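Local structure of polysaccharide deacetylase (Bacillus cereus, 4HD5) at residues Tyr77-Thr82 / Lys90-Lys95; Arg114-Ile119 / Lys135-Phe140. The protein binds a zinc ion and probably hydrolyses carbon-nitrogen bonds other than peptide bonds, as expected of a polysaccharide deacetylase. All coordinates share one frame; numbering follows the deposited sequence.

In the fold
Both contacts are beta hairpins of one four-stranded antiparallel sheet in the N-terminal part of the chain, away from the zinc site, and both are partly buried. Contact 1 pairs edge strand 90-94 with strand 72-81; contact 2 pairs strand 115-125 with the edge strand at the other side, 130-140. Their inner strands are neighbours, joined by backbone bonds such as Trp80 O to Gln118 N (2.8 Å), and the contact centres lie 11 Å apart. Contact 1 is short, with one apolar side-chain touch and exposed Lys90 and Ser91. Contact 2 buries about twice the surface, with a fuller apolar face of Phe117, Ile119, Ile138 and Phe140 and a more polar one opposite.

Contact 1: residues Tyr77-Thr82 / Lys90-Lys95; sequences YKIWRT and KSFSSK
Ile79 CG1 and Phe92 CG both lie anti to the carbonyl carbon, beside the backbone N (chi1 -55° and -56°), which brings the two side chains together on one face of the hairpin. There the tip methyl of Ile79 reaches the ring, its CD1 lying 4.0 Å from Phe92 CD1, and the two side chains cross at about a right angle. Tyr77 takes the same kind of first torsion on the same face, but its ring meets the partner strand only through the backbone, with Phe92 O near the ring plane at its edge; its hydroxyl is hydrogen-bonded to Phe101 O. Ile63 and strand 103-106 pack over this face, Ile103 touching both Tyr77 and Phe92.

Two antiparallel hydrogen-bonded pairs hold the backbones. In the first, Tyr77 N donates to Phe92 O at 2.8 Å with a nearly straight N-H...O angle of 171°, and Phe92 N returns a bond to Tyr77 O at 2.9 Å. In the second, Ile79 N reaches Lys90 O at 3.0 Å, and Lys90 N reaches Ile79 O at the same distance. Tyr77 O has a further neighbour in the CA-H of Ser91, with CA at 3.4 Å. Between the pairs, Lys78 and Ser91 face the other way and meet loosely, Lys78 CG 4.1 Å from Ser91 OG, before the lysine chain runs outward. Lys90 starts from the Ile79 and Phe92 face, but its chain leads away to Glu109 O and the ring of Phe110. The chemistry implies a hairpin held chiefly by its backbone bonds, one face joined to the apolar interior, with Lys78 and Ser91 on the opposite face.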
loop_
_atom_site.group_PDB
_atom_site.type_symbol
_atom_site.label_atom_id
_atom_site.label_comp_id
_atom_site.label_asym_id
_atom_site.label_seq_id
_atom_site.Cartn_x
_atom_site.Cartn_y
_atom_site.Cartn_z
ATOM N N TYR A 77 2.185 14.269 26.688
ATOM C CA TYR A 77 2.422 13.856 25.314
ATOM C C TYR A 77 1.064 13.613 24.674
ATOM O O TYR A 77 0.293 12.793 25.163
ATOM C CB TYR A 77 3.224 12.556 25.260
ATOM C CG TYR A 77 4.604 12.620 25.878
ATOM C CD1 TYR A 77 4.801 12.322 27.230
ATOM C CD2 TYR A 77 5.716 12.947 25.110
ATOM C CE1 TYR A 77 6.065 12.362 27.793
ATOM C CE2 TYR A 77 6.982 12.994 25.667
ATOM C CZ TYR A 77 7.152 12.700 27.008
ATOM O OH TYR A 77 8.414 12.742 27.557
ATOM N N LYS A 78 0.765 14.341 23.603
ATOM C CA LYS A 78 -0.412 14.059 22.793
ATOM C C LYS A 78 0.065 13.260 21.582
ATOM O O LYS A 78 0.985 13.686 20.880
ATOM C CB LYS A 78 -1.088 15.357 22.363
ATOM C CG LYS A 78 -2.531 15.195 21.919
ATOM C CD LYS A 78 -3.287 16.512 22.025
ATOM C CE LYS A 78 -4.726 16.380 21.547
ATOM N NZ LYS A 78 -5.509 17.629 21.767
ATOM N N ILE A 79 -0.558 12.104 21.362
ATOM C CA ILE A 79 -0.129 11.157 20.333
ATOM C C ILE A 79 -1.343 10.775 19.498
ATOM O O ILE A 79 -2.381 10.383 20.036
ATOM C CB ILE A 79 0.526 9.910 20.979
ATOM C CG1 ILE A 79 1.670 10.343 21.912
ATOM C CG2 ILE A 79 1.039 8.942 19.926
ATOM C CD1 ILE A 79 2.496 9.212 22.491
ATOM N N TRP A 80 -1.223 10.918 18.178
ATOM C CA TRP A 80 -2.274 10.498 17.271
ATOM C C TRP A 80 -1.694 9.917 15.995
ATOM O O TRP A 80 -0.583 10.262 15.595
ATOM C CB TRP A 80 -3.223 11.656 16.957
ATOM C CG TRP A 80 -2.646 12.719 16.088
ATOM C CD1 TRP A 80 -2.794 12.840 14.739
ATOM C CD2 TRP A 80 -1.834 13.823 16.506
ATOM N NE1 TRP A 80 -2.123 13.948 14.287
ATOM C CE2 TRP A 80 -1.526 14.573 15.353
ATOM C CE3 TRP A 80 -1.338 14.251 17.743
ATOM C CZ2 TRP A 80 -0.740 15.730 15.396
ATOM C CZ3 TRP A 80 -0.561 15.402 17.790
ATOM C CH2 TRP A 80 -0.267 16.128 16.620
ATOM N N ARG A 81 -2.453 9.019 15.375
ATOM C CA ARG A 81 -2.108 8.499 14.057
ATOM C C ARG A 81 -2.500 9.493 12.971
ATOM O O ARG A 81 -3.624 10.018 12.959
ATOM C CB ARG A 81 -2.788 7.158 13.816
ATOM C CG ARG A 81 -2.292 6.050 14.727
ATOM C CD ARG A 81 -3.191 4.828 14.657
ATOM N NE ARG A 81 -3.016 4.091 13.401
ATOM C CZ ARG A 81 -3.901 3.999 12.406
ATOM N NH1 ARG A 81 -5.083 4.604 12.469
ATOM N NH2 ARG A 81 -3.596 3.287 11.330
ATOM N N THR A 82 -1.575 9.747 12.053
ATOM C CA THR A 82 -1.821 10.657 10.940
ATOM C C THR A 82 -3.092 10.262 10.183
ATOM O O THR A 82 -3.857 11.129 9.757
ATOM C CB THR A 82 -0.622 10.681 9.970
ATOM O OG1 THR A 82 0.541 11.158 10.662
ATOM C CG2 THR A 82 -0.897 11.576 8.769
ATOM N N LYS A 90 -4.783 10.695 21.758
ATOM C CA LYS A 90 -4.820 10.246 23.139
ATOM C C LYS A 90 -3.681 10.924 23.867
ATOM O O LYS A 90 -2.643 11.200 23.282
ATOM C CB LYS A 90 -4.708 8.728 23.210
ATOM C CG LYS A 90 -5.991 8.062 22.750
ATOM C CD LYS A 90 -5.947 6.547 22.805
ATOM C CE LYS A 90 -7.182 5.979 22.121
ATOM N NZ LYS A 90 -7.114 4.507 21.929
ATOM N N SER A 91 -3.898 11.209 25.143
ATOM C CA SER A 91 -2.954 11.978 25.931
ATOM C C SER A 91 -2.341 11.104 27.014
ATOM O O SER A 91 -3.011 10.229 27.561
ATOM C CB SER A 91 -3.668 13.176 26.547
ATOM O OG SER A 91 -4.168 14.023 25.523
ATOM N N PHE A 92 -1.064 11.341 27.295
ATOM C CA PHE A 92 -0.323 10.618 28.324
ATOM C C PHE A 92 0.489 11.619 29.132
ATOM O O PHE A 92 1.131 12.507 28.563
ATOM C CB PHE A 92 0.628 9.596 27.697
ATOM C CG PHE A 92 -0.052 8.620 26.787
ATOM C CD1 PHE A 92 -0.246 8.922 25.448
ATOM C CD2 PHE A 92 -0.507 7.403 27.270
ATOM C CE1 PHE A 92 -0.885 8.030 24.606
ATOM C CE2 PHE A 92 -1.146 6.505 26.431
ATOM C CZ PHE A 92 -1.332 6.819 25.097
ATOM N N SER A 93 0.471 11.459 30.454
ATOM C CA SER A 93 1.139 12.386 31.366
ATOM C C SER A 93 2.286 11.709 32.099
ATOM O O SER A 93 2.210 10.524 32.424
ATOM C CB SER A 93 0.142 12.914 32.394
ATOM O OG SER A 93 -0.962 13.528 31.755
ATOM N N SER A 94 3.351 12.466 32.347
ATOM C CA SER A 94 4.426 12.014 33.224
ATOM C C SER A 94 4.837 13.139 34.165
ATOM O O SER A 94 5.070 14.272 33.728
ATOM C CB SER A 94 5.637 11.548 32.419
ATOM O OG SER A 94 6.583 10.912 33.265
ATOM N N LYS A 95 4.914 12.815 35.453
ATOM C CA LYS A 95 5.341 13.767 36.476
ATOM C C LYS A 95 6.653 13.319 37.115
ATOM O O LYS A 95 6.846 13.472 38.322
ATOM C CB LYS A 95 4.257 13.903 37.549
ATOM C CG LYS A 95 2.908 14.357 37.010
ATOM C CD LYS A 95 1.827 14.382 38.085
ATOM C CE LYS A 95 2.198 15.260 39.270
ATOM N NZ LYS A 95 2.706 16.607 38.874
#

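Contact 2: residues Arg114-Ile119 / Lys135-Phe140; sequences RGEFQI and KSIITF
Ile119 O is approached by two groups from the opposite strand: Ser136 N, hydrogen-bonded at 2.8 Å, and the CA-H of Lys135, whose CA lies at 3.2 Å. Phe117 O is met the same way by Ile138 N and the CA-H of Ile137, and reciprocal backbone bonds join Gly115 to Phe140, Phe117 to Ile138 and Ile119 to Ser136. The pairing runs over five residues of each strand, from Gly115 with Phe140 to Ile119 with Ser136. Gly115 has a positive phi (101°), a backbone region open mainly to glycine.

On the buried face, Ile138 has CG1 anti to the backbone N (chi1 -172°), which puts CG2 in the position between N and the carbonyl carbon. From there CG2 touches Phe117 CB at 3.7 Å and Ile119 CD1 at 3.9 Å. The rings of Phe117 and Phe140 meet obliquely, planes 80° apart, with Phe117 CE1 at 3.8 Å from Phe140 CD1. Phe105 and Phe110 add edge-to-face contacts to Phe117. At the open end of the hairpin, Phe140 CB sits over one face of the Arg114 guanidinium, toward its rim; the arginine NE bonds to Glu141 O.

On the opposite face of the sheet, Gln118 and Ile137 lie side by side, Gln118 CG 3.6 Å from Ile137 CD1, while Glu116 CG approaches Ile137 CG2 at 3.8 Å. Glu116 OE2 and Gln118 OE1 both hydrogen-bond to Thr82 OG1, just past the end of strand 72-81. One face is therefore an apolar, aromatic-rich layer; the other is mixed, its polar tips converging on one hydroxyl beside the backbone bonds between neighbouring strands.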
loop_
_atom_site.group_PDB
_atom_site.type_symbol
_atom_site.label_atom_id
_atom_site.label_comp_id
_atom_site.label_asym_id
_atom_site.label_seq_id
_atom_site.Cartn_x
_atom_site.Cartn_y
_atom_site.Cartn_z
ATOM N N ARG A 114 -1.244 0.458 13.481
ATOM C CA ARG A 114 0.144 0.827 13.237
ATOM C C ARG A 114 0.184 2.013 12.282
ATOM O O ARG A 114 -0.809 2.713 12.138
ATOM C CB ARG A 114 0.910 -0.383 12.715
ATOM C CG ARG A 114 0.907 -1.551 13.691
ATOM C CD ARG A 114 1.458 -2.817 13.058
ATOM N NE ARG A 114 2.865 -2.677 12.702
ATOM C CZ ARG A 114 3.898 -2.933 13.509
ATOM N NH1 ARG A 114 3.721 -3.370 14.747
ATOM N NH2 ARG A 114 5.133 -2.753 13.061
ATOM N N GLY A 115 1.333 2.267 11.661
ATOM C CA GLY A 115 1.502 3.419 10.785
ATOM C C GLY A 115 2.244 4.572 11.450
ATOM O O GLY A 115 2.942 4.399 12.453
ATOM N N GLU A 116 2.064 5.756 10.882
ATOM C CA GLU A 116 2.726 6.956 11.344
ATOM C C GLU A 116 1.983 7.566 12.541
ATOM O O GLU A 116 0.783 7.835 12.472
ATOM C CB GLU A 116 2.830 7.954 10.179
ATOM C CG GLU A 116 3.349 9.337 10.530
ATOM C CD GLU A 116 3.408 10.237 9.310
ATOM O OE1 GLU A 116 4.286 10.016 8.443
ATOM O OE2 GLU A 116 2.569 11.156 9.210
ATOM N N PHE A 117 2.724 7.778 13.630
ATOM C CA PHE A 117 2.214 8.449 14.820
ATOM C C PHE A 117 2.932 9.779 14.984
ATOM O O PHE A 117 4.162 9.843 14.872
ATOM C CB PHE A 117 2.480 7.613 16.076
ATOM C CG PHE A 117 1.670 6.357 16.159
ATOM C CD1 PHE A 117 2.030 5.239 15.427
ATOM C CD2 PHE A 117 0.567 6.280 16.996
ATOM C CE1 PHE A 117 1.294 4.073 15.508
ATOM C CE2 PHE A 117 -0.173 5.116 17.088
ATOM C CZ PHE A 117 0.192 4.009 16.341
ATOM N N GLN A 118 2.167 10.832 15.251
ATOM C CA GLN A 118 2.732 12.140 15.556
ATOM C C GLN A 118 2.681 12.366 17.051
ATOM O O GLN A 118 1.691 12.039 17.696
ATOM C CB GLN A 118 1.959 13.237 14.842
ATOM C CG GLN A 118 1.930 13.049 13.336
ATOM C CD GLN A 118 1.483 14.288 12.594
ATOM O OE1 GLN A 118 0.715 14.203 11.635
ATOM N NE2 GLN A 118 1.955 15.449 13.033
ATOM N N ILE A 119 3.761 12.922 17.592
ATOM C CA ILE A 119 3.887 13.129 19.031
ATOM C C ILE A 119 4.075 14.617 19.299
ATOM O O ILE A 119 4.981 15.249 18.746
ATOM C CB ILE A 119 5.082 12.355 19.619
ATOM C CG1 ILE A 119 5.074 10.894 19.154
ATOM C CG2 ILE A 119 5.076 12.435 21.138
ATOM C CD1 ILE A 119 6.442 10.245 19.187
ATOM N N LYS A 135 7.830 18.591 18.907
ATOM C CA LYS A 135 7.062 17.582 18.184
ATOM C C LYS A 135 7.986 16.525 17.594
ATOM O O LYS A 135 9.173 16.769 17.388
ATOM C CB LYS A 135 6.249 18.241 17.072
ATOM C CG LYS A 135 4.971 18.904 17.559
ATOM C CD LYS A 135 4.344 19.810 16.504
ATOM C CE LYS A 135 4.020 19.087 15.202
ATOM N NZ LYS A 135 3.170 17.874 15.381
ATOM N N SER A 136 7.432 15.349 17.322
ATOM C CA SER A 136 8.207 14.266 16.730
ATOM C C SER A 136 7.315 13.263 16.016
ATOM O O SER A 136 6.098 13.266 16.187
ATOM C CB SER A 136 9.030 13.542 17.796
ATOM O OG SER A 136 9.880 12.572 17.211
ATOM N N ILE A 137 7.956 12.404 15.227
ATOM C CA ILE A 137 7.276 11.366 14.458
ATOM C C ILE A 137 7.915 10.017 14.740
ATOM O O ILE A 137 9.138 9.895 14.787
ATOM C CB ILE A 137 7.392 11.619 12.945
ATOM C CG1 ILE A 137 6.930 13.039 12.586
ATOM C CG2 ILE A 137 6.602 10.572 12.163
ATOM C CD1 ILE A 137 5.456 13.283 12.788
ATOM N N ILE A 138 7.068 9.015 14.932
ATOM C CA ILE A 138 7.486 7.623 15.009
ATOM C C ILE A 138 6.550 6.818 14.103
ATOM O O ILE A 138 5.333 7.042 14.103
ATOM C CB ILE A 138 7.456 7.087 16.462
ATOM C CG1 ILE A 138 8.081 5.691 16.527
ATOM C CG2 ILE A 138 6.047 7.070 17.021
ATOM C CD1 ILE A 138 8.306 5.186 17.931
ATOM N N THR A 139 7.124 5.893 13.341
ATOM C CA THR A 139 6.367 5.137 12.347
ATOM C C THR A 139 6.532 3.639 12.547
ATOM O O THR A 139 7.616 3.087 12.372
ATOM C CB THR A 139 6.775 5.560 10.929
ATOM O OG1 THR A 139 6.337 6.905 10.715
ATOM C CG2 THR A 139 6.161 4.641 9.852
ATOM N N PHE A 140 5.437 2.999 12.943
ATOM C CA PHE A 140 5.356 1.556 13.023
ATOM C C PHE A 140 4.867 1.065 11.658
ATOM O O PHE A 140 3.714 1.295 11.287
ATOM C CB PHE A 140 4.389 1.134 14.132
ATOM C CG PHE A 140 4.886 1.442 15.523
ATOM C CD1 PHE A 140 4.762 2.716 16.053
ATOM C CD2 PHE A 140 5.479 0.453 16.300
ATOM C CE1 PHE A 140 5.219 3.003 17.333
ATOM C CE2 PHE A 140 5.942 0.731 17.581
ATOM C CZ PHE A 140 5.805 2.009 18.096
#